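Local atomic coordinates of aldehyde dehydrogenase (Burkholderia cenocepacia, PDB entry 4O6R), a protein that probably oxidises aldehydes with NAD+ or NADP+ as electron acceptor, and binds adenosine monophosphate. Residues L179-S182 with S188-R191; S315-I318 with P324-E327. All blocks are in the same frame, centred on the assembly; numbering follows the deposited sequence. Where two conformers were deposited one is given.

Interaction 1. Residues L179-S182 with S188-R191. With AMP (adenosine monophosphate), chain E.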
loop_
_atom_site.group_PDB
_atom_site.type_symbol
_atom_site.label_atom_id
_atom_site.label_comp_id
_atom_site.label_asym_id
_atom_site.label_seq_id
_atom_site.Cartn_x
_atom_site.Cartn_y
_atom_site.Cartn_z
ATOM N N LEU A 179 15.372 -5.706 25.895
ATOM C CA LEU A 179 14.362 -4.890 26.492
ATOM C C LEU A 179 14.723 -4.596 27.962
ATOM O O LEU A 179 14.998 -5.509 28.747
ATOM C CB LEU A 179 12.984 -5.531 26.344
ATOM C CG LEU A 179 11.772 -4.667 26.764
ATOM C CD1 LEU A 179 10.552 -4.919 25.878
ATOM C CD2 LEU A 179 11.387 -4.951 28.179
ATOM N N LYS A 180 14.687 -3.324 28.319
ATOM C CA LYS A 180 14.889 -2.883 29.703
ATOM C C LYS A 180 13.557 -2.413 30.292
ATOM O O LYS A 180 13.142 -1.262 30.073
ATOM C CB LYS A 180 15.946 -1.769 29.825
ATOM C CG LYS A 180 16.314 -1.532 31.324
ATOM C CD LYS A 180 16.539 -0.093 31.741
ATOM C CE LYS A 180 15.314 0.628 32.242
ATOM N NZ LYS A 180 14.779 0.174 33.548
ATOM N N PRO A 181 12.863 -3.300 31.022
ATOM C CA PRO A 181 11.592 -2.875 31.615
ATOM C C PRO A 181 11.868 -2.053 32.854
ATOM O O PRO A 181 13.023 -2.015 33.341
ATOM C CB PRO A 181 10.920 -4.203 31.975
ATOM C CG PRO A 181 12.069 -5.078 32.355
ATOM C CD PRO A 181 13.209 -4.680 31.426
ATOM N N SER A 182 10.842 -1.416 33.385
ATOM C CA SER A 182 11.021 -0.645 34.595
ATOM C C SER A 182 11.391 -1.542 35.738
ATOM O O SER A 182 10.757 -2.595 35.962
ATOM C CB SER A 182 9.732 0.070 34.992
ATOM O OG SER A 182 9.965 0.746 36.194
ATOM N N SER A 188 6.049 -8.974 35.538
ATOM C CA SER A 188 5.248 -9.565 34.465
ATOM C C SER A 188 6.078 -9.748 33.181
ATOM O O SER A 188 5.884 -10.718 32.450
ATOM C CB SER A 188 3.966 -8.742 34.259
ATOM O OG SER A 188 4.277 -7.466 33.729
ATOM N N THR A 189 7.056 -8.872 32.947
ATOM C CA THR A 189 7.933 -8.969 31.804
ATOM C C THR A 189 8.808 -10.221 31.848
ATOM O O THR A 189 9.038 -10.884 30.839
ATOM C CB THR A 189 8.825 -7.713 31.719
ATOM O OG1 THR A 189 7.987 -6.570 31.599
ATOM C CG2 THR A 189 9.734 -7.784 30.504
ATOM N N LEU A 190 9.291 -10.537 33.038
ATOM C CA LEU A 190 10.050 -11.753 33.250
ATOM C C LEU A 190 9.167 -13.005 33.016
ATOM O O LEU A 190 9.640 -14.006 32.507
ATOM C CB LEU A 190 10.668 -11.729 34.651
ATOM C CG LEU A 190 11.676 -10.603 34.878
ATOM C CD1 LEU A 190 12.301 -10.730 36.252
ATOM C CD2 LEU A 190 12.788 -10.664 33.843
ATOM N N ARG A 191 7.888 -12.956 33.388
ATOM C CA ARG A 191 6.976 -14.057 33.067
ATOM C C ARG A 191 6.701 -14.166 31.566
ATOM O O ARG A 191 6.647 -15.265 31.026
ATOM C CB ARG A 191 5.657 -13.923 33.846
ATOM C CG ARG A 191 4.637 -15.045 33.639
ATOM C CD ARG A 191 5.196 -16.431 33.938
ATOM N NE ARG A 191 4.173 -17.476 33.741
ATOM C CZ ARG A 191 4.376 -18.684 33.223
ATOM N NH1 ARG A 191 5.595 -19.082 32.842
ATOM N NH2 ARG A 191 3.343 -19.518 33.092
HETATM P P AMP E . 11.708 8.123 32.917
HETATM O O1P AMP E . 11.104 8.780 31.724
HETATM O O2P AMP E . 13.128 8.652 33.216
HETATM O O3P AMP E . 10.738 8.047 34.109
HETATM O "O5'" AMP E . 11.955 6.525 32.582
HETATM C "C5'" AMP E . 11.182 5.583 31.790
HETATM C "C4'" AMP E . 12.100 4.352 31.526
HETATM O "O4'" AMP E . 13.398 4.832 31.121
HETATM C "C3'" AMP E . 12.393 3.415 32.705
HETATM O "O3'" AMP E . 12.464 1.994 32.359
HETATM C "C2'" AMP E . 13.725 3.966 33.242
HETATM O "O2'" AMP E . 14.511 3.077 34.067
HETATM C "C1'" AMP E . 14.457 4.399 31.975
HETATM N N9 AMP E . 15.514 5.453 32.152
HETATM C C8 AMP E . 15.645 6.359 33.167
HETATM N N7 AMP E . 16.764 7.134 32.991
HETATM C C5 AMP E . 17.378 6.746 31.838
HETATM C C6 AMP E . 18.578 7.132 31.036
HETATM N N6 AMP E . 19.402 8.115 31.421
HETATM N N1 AMP E . 18.860 6.488 29.889
HETATM C C2 AMP E . 18.062 5.493 29.473
HETATM N N3 AMP E . 16.967 5.077 30.148
HETATM C C4 AMP E . 16.557 5.638 31.306
#
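Leu179 reaches Thr189 through a single methyl: its CD2 lies 4.0 Å from Thr189 CG2, and the two branched side chains meet at a slant. Leu179 belongs to strand 176-180 and has backbone hydrogen bonds to Asn207, in parallel strand 206-208, and to Val209 just beyond it; Ile208 touches Leu179, Pro181 and Thr189 alike and so completes the packing between strand and helix. Lys180 points the other way, toward the nucleotide. With CG anti to the backbone N (chi1 -169°) and bends at each of the following torsions, its chain curls back until NZ stands 3.0 Å from AMP O2', bonded to it, with a weak hydrogen bond to AMP O3'. The same NZ donates to Pro181 O at 2.8 Å, approaching from above the carbonyl plane, and also forms a salt bridge with Glu183 and a hydrogen bond to Gly211 O. Pro181 returns the chain to the helix side, its CB and CG set against the threonine: Pro181 CB is 3.8 Å from Thr189 OG1, while Pro181 CG is 4.0 Å from Thr189 CG2. Ser182 ends the segment on the nucleotide side, its CA 3.7 Å from AMP O3', and its OG hydrogen-bonded to Ile184 N. Strand 176-180, helix 187-199 and strand 206-208 form a beta-alpha-beta unit of the Rossmann-like nucleotide-binding domain found in aldehyde dehydrogenases, and this contact joins its first strand end to the first turn of the helix. No hydrogen bond links the two segments, and only 103 Å² is buried between them; they meet by van der Waals contact, one of the touching atoms being the Thr189 hydroxyl oxygen. The polar chemistry is gathered at Lys180, where several partners restrain the ammonium group and the adjacent carboxylate of Glu183 would probably favour its charged form beside the ribose hydroxyls.

Interaction 2. Residues S315-I318 with P324-E327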
loop_
_atom_site.group_PDB
_atom_site.type_symbol
_atom_site.label_atom_id
_atom_site.label_comp_id
_atom_site.label_asym_id
_atom_site.label_seq_id
_atom_site.Cartn_x
_atom_site.Cartn_y
_atom_site.Cartn_z
ATOM N N SER A 315 -17.387 8.811 44.262
ATOM C CA SER A 315 -17.936 7.505 44.553
ATOM C C SER A 315 -16.975 6.338 44.179
ATOM O O SER A 315 -17.212 5.206 44.555
ATOM C CB SER A 315 -19.275 7.339 43.808
ATOM O OG SER A 315 -19.040 6.975 42.443
ATOM N N ILE A 316 -15.925 6.608 43.419
ATOM C CA ILE A 316 -15.065 5.556 42.934
ATOM C C ILE A 316 -14.491 4.785 44.117
ATOM O O ILE A 316 -14.014 5.377 45.072
ATOM C CB ILE A 316 -13.951 6.116 42.025
ATOM C CG1 ILE A 316 -14.547 6.598 40.692
ATOM C CG2 ILE A 316 -12.860 5.076 41.793
ATOM C CD1 ILE A 316 -13.582 7.337 39.784
ATOM N N ARG A 317 -14.536 3.456 44.036
ATOM C CA ARG A 317 -14.135 2.603 45.160
ATOM C C ARG A 317 -12.632 2.377 45.146
ATOM O O ARG A 317 -12.107 1.669 44.274
ATOM C CB ARG A 317 -14.864 1.279 45.092
ATOM C CG ARG A 317 -16.384 1.425 45.178
ATOM C CD ARG A 317 -17.052 0.075 45.336
ATOM N NE ARG A 317 -16.846 -0.788 44.163
ATOM C CZ ARG A 317 -17.645 -0.851 43.103
ATOM N NH1 ARG A 317 -18.715 -0.082 43.004
ATOM N NH2 ARG A 317 -17.366 -1.676 42.119
ATOM N N ILE A 318 -11.945 3.022 46.081
ATOM C CA ILE A 318 -10.488 2.938 46.172
ATOM C C ILE A 318 -10.132 1.850 47.149
ATOM O O ILE A 318 -10.730 1.757 48.213
ATOM C CB ILE A 318 -9.876 4.226 46.712
ATOM C CG1 ILE A 318 -10.338 5.435 45.892
ATOM C CG2 ILE A 318 -8.351 4.109 46.758
ATOM C CD1 ILE A 318 -10.381 6.712 46.722
ATOM N N PRO A 324 -11.628 -7.726 43.793
ATOM C CA PRO A 324 -12.356 -7.524 42.536
ATOM C C PRO A 324 -13.390 -6.400 42.566
ATOM O O PRO A 324 -13.820 -5.935 41.508
ATOM C CB PRO A 324 -13.051 -8.867 42.266
ATOM C CG PRO A 324 -12.729 -9.757 43.411
ATOM C CD PRO A 324 -11.810 -9.070 44.367
ATOM N N ASN A 325 -13.802 -5.990 43.769
ATOM C CA ASN A 325 -14.712 -4.864 43.956
ATOM C C ASN A 325 -13.969 -3.523 43.822
ATOM O O ASN A 325 -14.587 -2.495 43.721
ATOM C CB ASN A 325 -15.387 -4.968 45.341
ATOM C CG ASN A 325 -16.630 -4.096 45.468
ATOM O OD1 ASN A 325 -17.420 -3.979 44.534
ATOM N ND2 ASN A 325 -16.817 -3.502 46.637
ATOM N N THR A 326 -12.629 -3.535 43.868
ATOM C CA THR A 326 -11.846 -2.293 43.784
ATOM C C THR A 326 -11.883 -1.690 42.381
ATOM O O THR A 326 -11.665 -2.391 41.415
ATOM C CB THR A 326 -10.377 -2.512 44.170
ATOM O OG1 THR A 326 -10.296 -2.847 45.563
ATOM C CG2 THR A 326 -9.506 -1.263 43.851
ATOM N N GLU A 327 -12.168 -0.388 42.297
ATOM C CA GLU A 327 -12.229 0.336 41.025
ATOM C C GLU A 327 -10.988 1.175 40.754
ATOM O O GLU A 327 -10.673 1.432 39.604
ATOM C CB GLU A 327 -13.438 1.254 40.982
ATOM C CG GLU A 327 -14.778 0.534 40.980
ATOM C CD GLU A 327 -15.961 1.491 41.018
ATOM O OE1 GLU A 327 -15.956 2.457 41.839
ATOM O OE2 GLU A 327 -16.905 1.274 40.212
HETATM O O HOH W 1 -15.670 -3.978 40.459
#
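Arg317 and Glu327 start with matching torsions, each with CG beside its backbone N and anti to its carbonyl carbon (chi1 -61° and -66°), and these bring guanidinium and carboxylate face to face. The arginine then bends at chi3, whereas the glutamate runs extended beyond CG, so that Glu327 CD sits 3.5 Å above the centre of the Arg317 guanidinium plane. The flat groups are 16° from parallel, a stacked salt bridge in which Arg317 NH2 and Glu327 OE2 attract by charge, without an N-H aimed at the oxygen. Glu327 OE1 instead takes Arg317 N at 2.8 Å on its anti lone pair, and Glu327 N returns a 2.9 Å bond to Arg317 O. The two segments pinch off a short loop, residues 319-323, within the connection from helix 302-315 to helix 334-349, away from the nucleotide site. In the guanidinium plane, Arg317 NE meets Asn325 O at 2.9 Å in a nearly straight bond, with a weak second bond from NH2. A water accepts weakly from Arg317 NH2 and donates to Pro324 O. Ile316 CG2 packs 3.9 Å from Glu327 CB. From the second subunit, Arg496 bridges to Glu327 OE2 and Phe494 packs on Ile316 and Glu327.

Overall arrangement
From the N terminus, interaction 1 comes first, closing the short connection from strand 176-180 into helix 187-199, near the nucleotide pocket. Well over a hundred residues later, interaction 2 closes a short loop within the connection from helix 302-315 to helix 334-349. The two are in series: neither nests in nor crosses the other, because interaction 1 closes before interaction 2 opens. The centres of interactions 1 and 2 lie about 28 Å apart. The nearest atoms of interactions 1 and 2 are about 18 Å apart, so they do not touch. Interaction 1 ties a strand to a helix deep inside one subunit, whereas interaction 2 ties loop to loop beside the C-terminal tail of a second subunit.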